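Local coordinates for protein pyruvate-formate lyase-activating enzyme (Bacteroides vulgatus ATCC 8482, PDB 3CAN) that belongs to the radical SAM superfamily and is built on a parallel beta sheet flanked by helices, at residues D38-A43 with E79-N84; L58-K63 with K83-V88. One frame throughout, in Å; residues are numbered along the deposited sequence.

Contact 1 of 2, residues D38-A43 with E79-N84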
ATOM      1  N   ASP A  38      -3.497   0.780 -10.671  1.00 14.44           N
ATOM      2  CA  ASP A  38      -4.132  -0.541 -10.614  1.00 14.64           C
ATOM      3  C   ASP A  38      -5.069  -0.714 -11.805  1.00 15.56           C
ATOM      4  O   ASP A  38      -6.096  -0.020 -11.899  1.00 16.20           O
ATOM      5  CB  ASP A  38      -4.889  -0.654  -9.291  1.00 14.49           C
ATOM      6  CG  ASP A  38      -5.613  -1.977  -9.099  1.00 15.52           C
ATOM      7  OD1 ASP A  38      -5.628  -2.832 -10.008  1.00 15.74           O
ATOM      8  OD2 ASP A  38      -6.234  -2.128  -8.015  1.00 17.57           O
ATOM      9  N   THR A  39      -4.716  -1.611 -12.726  1.00 15.82           N
ATOM     10  CA  THR A  39      -5.494  -1.840 -13.939  1.00 16.32           C
ATOM     11  C   THR A  39      -6.198  -3.215 -13.922  1.00 16.38           C
ATOM     12  O   THR A  39      -6.673  -3.698 -14.958  1.00 17.25           O
ATOM     13  CB  THR A  39      -4.608  -1.750 -15.202  1.00 16.60           C
ATOM     14  OG1 THR A  39      -3.582  -2.743 -15.135  1.00 17.39           O
ATOM     15  CG2 THR A  39      -3.975  -0.342 -15.337  1.00 16.89           C
ATOM     16  N   THR A  40      -6.282  -3.823 -12.744  1.00 16.16           N
ATOM     17  CA  THR A  40      -6.859  -5.156 -12.596  1.00 16.66           C
ATOM     18  C   THR A  40      -8.174  -5.281 -13.364  1.00 17.68           C
ATOM     19  O   THR A  40      -8.342  -6.197 -14.176  1.00 17.94           O
ATOM     20  CB  THR A  40      -7.088  -5.498 -11.115  1.00 15.69           C
ATOM     21  OG1 THR A  40      -5.865  -5.345 -10.365  1.00 15.29           O
ATOM     22  CG2 THR A  40      -7.616  -6.928 -10.959  1.00 16.03           C
ATOM     23  N   LEU A  41      -9.087  -4.340 -13.126  1.00 18.41           N
ATOM     24  CA  LEU A  41     -10.451  -4.417 -13.675  1.00 19.12           C
ATOM     25  C   LEU A  41     -10.710  -3.618 -14.954  1.00 19.74           C
ATOM     26  O   LEU A  41     -11.872  -3.425 -15.335  1.00 19.17           O
ATOM     27  CB  LEU A  41     -11.452  -4.004 -12.597  1.00 18.99           C
ATOM     28  CG  LEU A  41     -11.428  -4.850 -11.313  1.00 20.36           C
ATOM     29  CD1 LEU A  41     -12.360  -4.245 -10.263  1.00 20.96           C
ATOM     30  CD2 LEU A  41     -11.814  -6.296 -11.597  1.00 20.35           C
ATOM     31  N   LEU A  42      -9.655  -3.166 -15.622  1.00 20.74           N
ATOM     32  CA  LEU A  42      -9.804  -2.389 -16.857  1.00 21.98           C
ATOM     33  C   LEU A  42     -10.275  -3.295 -17.984  1.00 23.73           C
ATOM     34  O   LEU A  42      -9.618  -4.277 -18.321  1.00 24.74           O
ATOM     35  CB  LEU A  42      -8.497  -1.712 -17.271  1.00 22.57           C
ATOM     36  CG  LEU A  42      -8.355  -0.204 -17.155  1.00 24.41           C
ATOM     37  CD1 LEU A  42      -7.070   0.260 -17.840  1.00 22.84           C
ATOM     38  CD2 LEU A  42      -9.579   0.526 -17.703  1.00 22.94           C
ATOM     39  N   ALA A  43     -11.424  -2.963 -18.550  1.00 24.67           N
ATOM     40  CA  ALA A  43     -12.034  -3.796 -19.569  1.00 25.90           C
ATOM     41  C   ALA A  43     -11.391  -3.613 -20.937  1.00 26.45           C
ATOM     42  O   ALA A  43     -11.109  -4.600 -21.619  1.00 27.60           O
ATOM     43  CB  ALA A  43     -13.517  -3.503 -19.653  1.00 26.42           C
ATOM     44  N   GLU A  79     -11.091 -14.016 -16.163  1.00 23.95           N
ATOM     45  CA  GLU A  79     -10.679 -14.044 -17.563  1.00 24.04           C
ATOM     46  C   GLU A  79     -10.050 -12.709 -18.015  1.00 23.54           C
ATOM     47  O   GLU A  79      -8.973 -12.680 -18.638  1.00 22.21           O
ATOM     48  CB  GLU A  79     -11.862 -14.445 -18.452  1.00 24.44           C
ATOM     49  CG  GLU A  79     -12.134 -15.979 -18.489  1.00 27.25           C
ATOM     50  CD  GLU A  79     -12.881 -16.561 -17.272  1.00 29.43           C
ATOM     51  OE1 GLU A  79     -13.070 -15.880 -16.262  1.00 32.21           O
ATOM     52  OE2 GLU A  79     -13.293 -17.738 -17.335  1.00 34.32           O
ATOM     53  N   LEU A  80     -10.708 -11.599 -17.674  1.00 22.86           N
ATOM     54  CA  LEU A  80     -10.204 -10.278 -18.018  1.00 22.88           C
ATOM     55  C   LEU A  80      -8.911  -9.936 -17.282  1.00 22.22           C
ATOM     56  O   LEU A  80      -8.020  -9.307 -17.846  1.00 22.54           O
ATOM     57  CB  LEU A  80     -11.253  -9.215 -17.679  1.00 22.64           C
ATOM     58  CG  LEU A  80     -10.833  -7.766 -17.904  1.00 23.19           C
ATOM     59  CD1 LEU A  80     -10.507  -7.544 -19.368  1.00 24.61           C
ATOM     60  CD2 LEU A  80     -11.935  -6.828 -17.445  1.00 23.43           C
ATOM     61  N   ILE A  81      -8.820 -10.327 -16.017  1.00 21.83           N
ATOM     62  CA  ILE A  81      -7.624 -10.060 -15.216  1.00 21.97           C
ATOM     63  C   ILE A  81      -6.413 -10.711 -15.896  1.00 21.57           C
ATOM     64  O   ILE A  81      -5.372 -10.081 -16.062  1.00 20.26           O
ATOM     65  CB  ILE A  81      -7.771 -10.581 -13.751  1.00 22.11           C
ATOM     66  CG1 ILE A  81      -8.657  -9.652 -12.923  1.00 23.15           C
ATOM     67  CG2 ILE A  81      -6.409 -10.663 -13.047  1.00 22.49           C
ATOM     68  CD1 ILE A  81     -10.062  -9.586 -13.331  1.00 21.59           C
ATOM     69  N   LEU A  82      -6.576 -11.961 -16.319  1.00 21.20           N
ATOM     70  CA  LEU A  82      -5.481 -12.676 -16.966  1.00 20.92           C
ATOM     71  C   LEU A  82      -5.118 -12.060 -18.316  1.00 20.72           C
ATOM     72  O   LEU A  82      -3.949 -11.961 -18.662  1.00 20.35           O
ATOM     73  CB  LEU A  82      -5.827 -14.159 -17.112  1.00 21.04           C
ATOM     74  CG  LEU A  82      -6.057 -14.893 -15.783  1.00 21.24           C
ATOM     75  CD1 LEU A  82      -6.390 -16.372 -16.026  1.00 19.97           C
ATOM     76  CD2 LEU A  82      -4.853 -14.756 -14.861  1.00 23.15           C
ATOM     77  N   LYS A  83      -6.122 -11.662 -19.080  1.00 20.82           N
ATOM     78  CA  LYS A  83      -5.897 -10.966 -20.349  1.00 21.64           C
ATOM     79  C   LYS A  83      -5.093  -9.681 -20.150  1.00 21.37           C
ATOM     80  O   LYS A  83      -4.145  -9.405 -20.897  1.00 21.86           O
ATOM     81  CB  LYS A  83      -7.246 -10.643 -20.996  1.00 21.74           C
ATOM     82  CG  LYS A  83      -7.130  -9.961 -22.329  1.00 22.31           C
ATOM     83  CD  LYS A  83      -8.467  -9.841 -23.040  0.50 22.21           C
ATOM     84  CE  LYS A  83      -8.955 -11.181 -23.576  0.50 23.12           C
ATOM     85  NZ  LYS A  83      -9.771 -11.933 -22.584  0.50 23.89           N
ATOM     86  N   ASN A  84      -5.454  -8.908 -19.134  1.00 21.60           N
ATOM     87  CA  ASN A  84      -4.764  -7.641 -18.844  1.00 22.16           C
ATOM     88  C   ASN A  84      -3.310  -7.824 -18.431  1.00 21.68           C
ATOM     89  O   ASN A  84      -2.436  -7.032 -18.814  1.00 21.64           O
ATOM     90  CB  ASN A  84      -5.499  -6.866 -17.747  1.00 22.84           C
ATOM     91  CG  ASN A  84      -6.755  -6.183 -18.253  1.00 25.41           C
ATOM     92  OD1 ASN A  84      -6.983  -6.101 -19.470  1.00 31.48           O
ATOM     93  ND2 ASN A  84      -7.612  -5.738 -17.323  1.00 23.50           N
TER

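Contact 2 of 2, residues L58-K63 with K83-V88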
ATOM      1  N   LEU A  58       2.351  -0.391 -13.559  1.00 14.64           N
ATOM      2  CA  LEU A  58       1.018  -0.938 -13.375  1.00 15.07           C
ATOM      3  C   LEU A  58       1.017  -1.888 -12.192  1.00 14.66           C
ATOM      4  O   LEU A  58       2.019  -2.561 -11.913  1.00 14.05           O
ATOM      5  CB  LEU A  58       0.533  -1.693 -14.616  1.00 15.63           C
ATOM      6  CG  LEU A  58       0.294  -0.949 -15.928  1.00 16.36           C
ATOM      7  CD1 LEU A  58      -0.588  -1.775 -16.853  1.00 16.15           C
ATOM      8  CD2 LEU A  58      -0.269   0.475 -15.738  1.00 15.58           C
ATOM      9  N   LEU A  59      -0.117  -1.937 -11.502  1.00 14.61           N
ATOM     10  CA  LEU A  59      -0.344  -2.842 -10.383  1.00 15.40           C
ATOM     11  C   LEU A  59      -1.527  -3.713 -10.757  1.00 15.89           C
ATOM     12  O   LEU A  59      -2.557  -3.203 -11.186  1.00 15.60           O
ATOM     13  CB  LEU A  59      -0.682  -2.050  -9.112  1.00 15.99           C
ATOM     14  CG  LEU A  59       0.255  -0.892  -8.769  1.00 16.49           C
ATOM     15  CD1 LEU A  59      -0.314  -0.061  -7.627  1.00 17.60           C
ATOM     16  CD2 LEU A  59       1.660  -1.420  -8.426  1.00 17.15           C
ATOM     17  N   ILE A  60      -1.382  -5.027 -10.645  1.00 15.24           N
ATOM     18  CA  ILE A  60      -2.515  -5.915 -10.908  1.00 15.66           C
ATOM     19  C   ILE A  60      -2.628  -6.951  -9.806  1.00 14.90           C
ATOM     20  O   ILE A  60      -1.626  -7.567  -9.435  1.00 13.99           O
ATOM     21  CB  ILE A  60      -2.389  -6.625 -12.285  1.00 15.81           C
ATOM     22  CG1 ILE A  60      -2.279  -5.597 -13.410  1.00 17.22           C
ATOM     23  CG2 ILE A  60      -3.596  -7.523 -12.533  1.00 15.84           C
ATOM     24  CD1 ILE A  60      -1.865  -6.166 -14.783  1.00 17.97           C
ATOM     25  N   ASP A  61      -3.850  -7.153  -9.305  1.00 14.71           N
ATOM     26  CA  ASP A  61      -4.137  -8.182  -8.309  1.00 15.88           C
ATOM     27  C   ASP A  61      -4.387  -9.505  -9.028  1.00 16.17           C
ATOM     28  O   ASP A  61      -5.112  -9.546 -10.022  1.00 16.19           O
ATOM     29  CB  ASP A  61      -5.400  -7.847  -7.509  1.00 16.99           C
ATOM     30  CG  ASP A  61      -5.216  -6.690  -6.568  1.00 19.69           C
ATOM     31  OD1 ASP A  61      -4.090  -6.190  -6.419  1.00 20.22           O
ATOM     32  OD2 ASP A  61      -6.229  -6.270  -5.974  1.00 23.57           O
ATOM     33  N   LEU A  62      -3.802 -10.578  -8.509  1.00 15.77           N
ATOM     34  CA  LEU A  62      -4.085 -11.925  -9.001  1.00 15.58           C
ATOM     35  C   LEU A  62      -4.586 -12.777  -7.835  1.00 15.47           C
ATOM     36  O   LEU A  62      -3.838 -13.537  -7.230  1.00 15.34           O
ATOM     37  CB  LEU A  62      -2.832 -12.515  -9.626  1.00 15.60           C
ATOM     38  CG  LEU A  62      -2.956 -13.864 -10.320  1.00 16.45           C
ATOM     39  CD1 LEU A  62      -4.029 -13.780 -11.413  1.00 18.50           C
ATOM     40  CD2 LEU A  62      -1.606 -14.284 -10.887  1.00 17.30           C
ATOM     41  N   LYS A  63      -5.866 -12.615  -7.515  0.50 15.66           N
ATOM     42  CA  LYS A  63      -6.449 -13.236  -6.322  0.50 15.94           C
ATOM     43  C   LYS A  63      -6.571 -14.749  -6.445  0.50 15.65           C
ATOM     44  O   LYS A  63      -6.373 -15.475  -5.463  0.50 15.78           O
ATOM     45  CB  LYS A  63      -7.806 -12.606  -5.981  0.50 16.31           C
ATOM     46  CG  LYS A  63      -7.689 -11.418  -5.030  0.50 17.82           C
ATOM     47  CD  LYS A  63      -9.050 -10.846  -4.635  0.50 17.82           C
ATOM     48  CE  LYS A  63      -9.345  -9.539  -5.374  0.50 19.95           C
ATOM     49  NZ  LYS A  63     -10.780  -9.128  -5.319  0.50 18.77           N
ATOM     50  N   LYS A  83      -6.122 -11.662 -19.080  1.00 20.82           N
ATOM     51  CA  LYS A  83      -5.897 -10.966 -20.349  1.00 21.64           C
ATOM     52  C   LYS A  83      -5.093  -9.681 -20.150  1.00 21.37           C
ATOM     53  O   LYS A  83      -4.145  -9.405 -20.897  1.00 21.86           O
ATOM     54  CB  LYS A  83      -7.246 -10.643 -20.996  1.00 21.74           C
ATOM     55  CG  LYS A  83      -7.130  -9.961 -22.329  1.00 22.31           C
ATOM     56  CD  LYS A  83      -8.467  -9.841 -23.040  0.50 22.21           C
ATOM     57  CE  LYS A  83      -8.955 -11.181 -23.576  0.50 23.12           C
ATOM     58  NZ  LYS A  83      -9.771 -11.933 -22.584  0.50 23.89           N
ATOM     59  N   ASN A  84      -5.454  -8.908 -19.134  1.00 21.60           N
ATOM     60  CA  ASN A  84      -4.764  -7.641 -18.844  1.00 22.16           C
ATOM     61  C   ASN A  84      -3.310  -7.824 -18.431  1.00 21.68           C
ATOM     62  O   ASN A  84      -2.436  -7.032 -18.814  1.00 21.64           O
ATOM     63  CB  ASN A  84      -5.499  -6.866 -17.747  1.00 22.84           C
ATOM     64  CG  ASN A  84      -6.755  -6.183 -18.253  1.00 25.41           C
ATOM     65  OD1 ASN A  84      -6.983  -6.101 -19.470  1.00 31.48           O
ATOM     66  ND2 ASN A  84      -7.612  -5.738 -17.323  1.00 23.50           N
ATOM     67  N   ILE A  85      -3.048  -8.851 -17.637  1.00 19.89           N
ATOM     68  CA  ILE A  85      -1.689  -9.141 -17.234  1.00 19.32           C
ATOM     69  C   ILE A  85      -0.882  -9.512 -18.469  1.00 19.00           C
ATOM     70  O   ILE A  85       0.231  -9.024 -18.661  1.00 19.05           O
ATOM     71  CB  ILE A  85      -1.601 -10.259 -16.164  1.00 18.94           C
ATOM     72  CG1 ILE A  85      -2.317  -9.830 -14.873  1.00 19.35           C
ATOM     73  CG2 ILE A  85      -0.150 -10.600 -15.907  1.00 19.63           C
ATOM     74  CD1 ILE A  85      -2.550 -10.960 -13.885  1.00 17.90           C
ATOM     75  N   ARG A  86      -1.449 -10.358 -19.334  1.00 19.08           N
ATOM     76  CA  ARG A  86      -0.748 -10.718 -20.563  1.00 19.49           C
ATOM     77  C   ARG A  86      -0.488  -9.483 -21.429  1.00 19.78           C
ATOM     78  O   ARG A  86       0.596  -9.338 -21.985  1.00 18.63           O
ATOM     79  CB  ARG A  86      -1.524 -11.771 -21.356  1.00 19.56           C
ATOM     80  CG  ARG A  86      -0.782 -12.300 -22.579  1.00 19.94           C
ATOM     81  CD  ARG A  86      -1.475 -13.539 -23.144  1.00 20.35           C
ATOM     82  NE  ARG A  86      -1.328 -14.687 -22.254  1.00 19.68           N
ATOM     83  CZ  ARG A  86      -0.226 -15.419 -22.147  1.00 22.22           C
ATOM     84  NH1 ARG A  86       0.847 -15.164 -22.895  1.00 24.93           N
ATOM     85  NH2 ARG A  86      -0.196 -16.426 -21.301  1.00 22.24           N
ATOM     86  N   ARG A  87      -1.470  -8.586 -21.522  1.00 20.11           N
ATOM     87  CA  ARG A  87      -1.305  -7.404 -22.369  1.00 20.86           C
ATOM     88  C   ARG A  87      -0.166  -6.510 -21.888  1.00 20.46           C
ATOM     89  O   ARG A  87       0.634  -6.039 -22.704  1.00 20.25           O
ATOM     90  CB  ARG A  87      -2.596  -6.599 -22.494  1.00 21.46           C
ATOM     91  CG  ARG A  87      -2.560  -5.695 -23.726  1.00 22.74           C
ATOM     92  CD  ARG A  87      -3.835  -4.916 -23.924  1.00 23.22           C
ATOM     93  NE  ARG A  87      -3.720  -4.034 -25.091  1.00 24.56           N
ATOM     94  CZ  ARG A  87      -3.926  -4.410 -26.357  1.00 25.72           C
ATOM     95  NH1 ARG A  87      -3.791  -3.525 -27.338  1.00 23.83           N
ATOM     96  NH2 ARG A  87      -4.280  -5.659 -26.652  1.00 26.56           N
ATOM     97  N   VAL A  88      -0.085  -6.282 -20.581  1.00 19.89           N
ATOM     98  CA  VAL A  88       0.983  -5.474 -20.021  0.50 19.80           C
ATOM     99  C   VAL A  88       2.347  -6.137 -20.244  1.00 19.42           C
ATOM    100  O   VAL A  88       3.318  -5.475 -20.630  1.00 19.12           O
ATOM    101  CB  VAL A  88       0.728  -5.194 -18.534  0.50 19.79           C
ATOM    102  CG1 VAL A  88       1.834  -4.334 -17.946  0.50 19.38           C
ATOM    103  CG2 VAL A  88      -0.650  -4.514 -18.366  0.50 19.11           C
TER

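Contact 1 of 2, residues D38-A43 with E79-N84
The side-chain amide of N84 reaches from helix 79-90 into the loop formed by T39 to L42 and meets several of its backbone carbonyls. CB points at the loop, and chi1 of -76° sets CG beside the backbone N. N84 CG lies 3.4 Å from L42 O. OD1 is also near L42 O, but two acceptors cannot bond, so the attraction comes from the nitrogen at the other tip. N84 ND2 donates to L42 O over 2.7 Å with an N-H...O angle of 162°; the oxygen lies almost in the amide plane and is met on a lone pair. A second bond from N84 ND2 runs to T40 O, at 3.3 Å and 143°, with the donor well above that carbonyl's plane. A third, to T39 O, is weak. T40 O and the weakly bound T39 O lie in similar directions from ND2 and L42 O in another, two sound bonds that would limit rotation of the amide.

The carbonyls belong to a type I beta turn from T39 to L42, in which L42 N donates to T39 O. It directly follows strand 35-38 of the parallel sheet and leads toward helix 45-53. An Asx turn overlaps its start, with D38 OD1 accepting from T40 N at 3.0 Å.

Apolar groups flank the polar centre. L80, its CG anti to the backbone N, sets both methyls against L42 O, with CD1 at 3.5 Å from that oxygen, while its CD2 also rests against A43 CA. One helical position on, I81 packs obliquely against T40, where I81 CG1 and T40 CG2 are 3.5 Å apart. At the exposed margin L41 lies side by side with I81, and L41 CD2 stands 4.1 Å from I81 CD1.

Contact 2 of 2, residues L58-K63 with K83-V88
The main-chain oxygen of N84 accepts the helical bond from V88 N at 3.0 Å, and the tip of I60 comes up beside it, with I60 CD1 4.2 Å from N84 O. I60 is the strand residue that meets helix 79-90 most extensively. Its CB points toward the helix, and chi1 of -58° places CG1 beside the backbone N and leaves CG2 beside the carbonyl carbon. Both branches of I60 press on I85 from one side: I60 CG2 lies 3.5 Å from I85 CG1, and I60 CD1 sits 3.7 Å from that same carbon. The two isoleucine side chains cross at a slant, the end of I85 bending back toward the strand.

Further along the chain L62 approaches at about a right angle, its CD1 4.0 Å from I85 CD1. At the other end L58 faces V88, but the modelled separation of their methyls is too short for carbons and V88 has two conformers, so only the neighbourhood of these residues is sound.

Beyond the two segments I85 also touches I97, F118 and L119, which places it in the core between the sheet and helix 109-121. The short axes of 58-61 and 83-88 come within 9.7 Å and run nearly antiparallel, at 151°. With strand 95-101 next in the parallel sheet, this is the packing of a beta-alpha-beta crossover, as in TIM-barrel-related radical SAM folds.

How the contacts relate
Contacts 1 and 2 share helix 79-90, and their centres lie 6 Å apart. The helix turns its earlier residues to the loop after strand 35-38 and its later ones to strand 57-61; K83 and N84 belong to both segments. N84 divides its roles, its side chain serving contact 1 while its main-chain oxygen lies in contact 2. The loop and strand are themselves joined: T39 N lies 3.1 Å from L59 O and T40 OG1 lies 2.9 Å from D61 N, both probable hydrogen bonds. Turn, strand and helix thus form one three-way junction, hydrogen-bonded as well as apolar where the turn meets helix and strand, and apolar between the side chains of strand and helix.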